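Local coordinates for protein nitrilotriacetate monooxygenase (Burkholderia pseudomallei, PDB 3SDO) that probably acts as an FMN-dependent monooxygenase of the NtaA/SnaA/DszA family, using molecular oxygen to oxidise a substrate such as nitrilotriacetate, at residues Gln149-Ala154 with Gly220-Gly225. Sequence-based numbering, arbitrary orientation.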
# COMPACT_ATOMS: atom_id res chain seq x y z
N GLN A 149 4.08 15.06 -22.21
CA GLN A 149 3.41 15.71 -21.09
C GLN A 149 3.71 15.06 -19.75
O GLN A 149 3.20 15.52 -18.74
CB GLN A 149 1.89 15.73 -21.31
CG GLN A 149 1.47 16.49 -22.56
CD GLN A 149 1.94 17.94 -22.55
OE1 GLN A 149 1.79 18.64 -21.54
NE2 GLN A 149 2.52 18.39 -23.66
N ARG A 150 4.54 14.02 -19.74
CA ARG A 150 4.72 13.24 -18.50
C ARG A 150 5.33 14.07 -17.36
O ARG A 150 4.98 13.85 -16.21
CB ARG A 150 5.51 11.94 -18.74
CG ARG A 150 7.00 12.07 -19.00
CD ARG A 150 7.64 10.71 -19.42
NE ARG A 150 9.09 10.81 -19.66
CZ ARG A 150 9.66 11.26 -20.78
NH1 ARG A 150 8.94 11.68 -21.81
NH2 ARG A 150 10.99 11.31 -20.87
N TYR A 151 6.17 15.06 -17.68
CA TYR A 151 6.74 15.93 -16.65
C TYR A 151 5.77 16.99 -16.15
O TYR A 151 5.70 17.26 -14.95
CB TYR A 151 8.06 16.55 -17.11
CG TYR A 151 9.12 15.50 -17.32
CD1 TYR A 151 9.77 14.91 -16.24
CD2 TYR A 151 9.44 15.06 -18.60
CE1 TYR A 151 10.75 13.92 -16.44
CE2 TYR A 151 10.41 14.08 -18.81
CZ TYR A 151 11.05 13.52 -17.72
OH TYR A 151 12.01 12.56 -17.96
N ALA A 152 5.03 17.60 -17.07
CA ALA A 152 4.00 18.58 -16.70
C ALA A 152 2.94 17.91 -15.80
O ALA A 152 2.56 18.47 -14.77
CB ALA A 152 3.34 19.18 -17.95
N ILE A 153 2.52 16.71 -16.17
CA ILE A 153 1.56 15.93 -15.38
C ILE A 153 2.10 15.68 -13.97
O ILE A 153 1.39 15.89 -12.99
CB ILE A 153 1.21 14.57 -16.08
CG1 ILE A 153 0.33 14.81 -17.31
CG2 ILE A 153 0.50 13.58 -15.14
CD1 ILE A 153 0.13 13.53 -18.16
N ALA A 154 3.34 15.22 -13.90
CA ALA A 154 3.99 14.89 -12.64
C ALA A 154 4.17 16.13 -11.74
O ALA A 154 4.00 16.05 -10.52
CB ALA A 154 5.35 14.23 -12.91
N GLY A 220 14.77 11.45 -11.90
CA GLY A 220 14.85 11.97 -13.27
C GLY A 220 16.31 12.08 -13.72
O GLY A 220 17.18 12.45 -12.94
N SER A 221 16.56 11.74 -14.98
CA SER A 221 17.89 11.70 -15.54
C SER A 221 18.00 12.51 -16.83
O SER A 221 19.08 12.95 -17.22
CB SER A 221 18.25 10.25 -15.83
OG SER A 221 17.31 9.69 -16.71
N SER A 222 16.87 12.67 -17.52
CA SER A 222 16.76 13.60 -18.64
C SER A 222 16.89 15.04 -18.17
O SER A 222 16.90 15.32 -16.96
CB SER A 222 15.39 13.42 -19.32
OG SER A 222 14.34 13.95 -18.52
N ASP A 223 16.97 15.94 -19.14
CA ASP A 223 17.05 17.36 -18.86
C ASP A 223 15.82 17.76 -18.03
O ASP A 223 15.98 18.39 -16.98
CB ASP A 223 17.14 18.18 -20.15
CG ASP A 223 18.50 18.06 -20.84
OD1 ASP A 223 19.38 17.31 -20.34
OD2 ASP A 223 18.68 18.70 -21.89
N ASP A 224 14.62 17.39 -18.49
CA ASP A 224 13.40 17.73 -17.76
C ASP A 224 13.36 17.04 -16.38
O ASP A 224 12.89 17.62 -15.40
CB ASP A 224 12.15 17.32 -18.53
CG ASP A 224 11.90 18.17 -19.77
OD1 ASP A 224 12.54 19.22 -19.94
OD2 ASP A 224 11.05 17.77 -20.58
N GLY A 225 13.82 15.79 -16.33
CA GLY A 225 13.88 15.04 -15.08
C GLY A 225 14.71 15.75 -14.02
O GLY A 225 14.30 15.89 -12.87
O HOH W 1 14.08 11.48 -16.77
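Y151 reaches from the first turn of helix 150-165 to the N-terminal end of helix 223-232, where its ring meets D224, G225 and S222. CB of D224 lies over one face of the ring, 3.6 Å from its centroid and close to the ring normal, a CH-pi contact. The D224 carboxylate stands nearly upright to the ring, the two planes 80° apart, with OD2 3.7 Å from CD2 of Y151. Farther out along the ring, CE1 of Y151 packs against the backbone of G225, 3.6 Å from its N. The phenol OH ends 2.8 Å from OG of S222, and a water sits in the ring plane 2.6 Å from that OH. The same water accepts from the backbone N of S221, so it bridges the phenol to the loop before the helix.

S222 is the N-cap of helix 223-232. With chi1 at 72°, its OG lies between the backbone N and the carbonyl carbon and turns back to accept from G225 N at 2.9 Å, a fairly straight bond of 158°. On the other face of the Y151 ring lies CG of R150, whose guanidinium gives the OH a weak bond and is itself steadied by H147 O through NH1. T130, in the loop after strand 124-129, touches both R150 and Y151.

Helix 223-232 follows strand 215-218 of the parallel TIM-type barrel, and helix 150-165 comes after the neighbouring strand 124-129. Y151, S221 and S222 are predicted FMN ligands, as is nearby H147. The serine loop, the phenol and the R150 guanidinium make a polar corner at a helix N-terminus that could suit the flavin phosphate, although D224 would probably offset part of the positive charge.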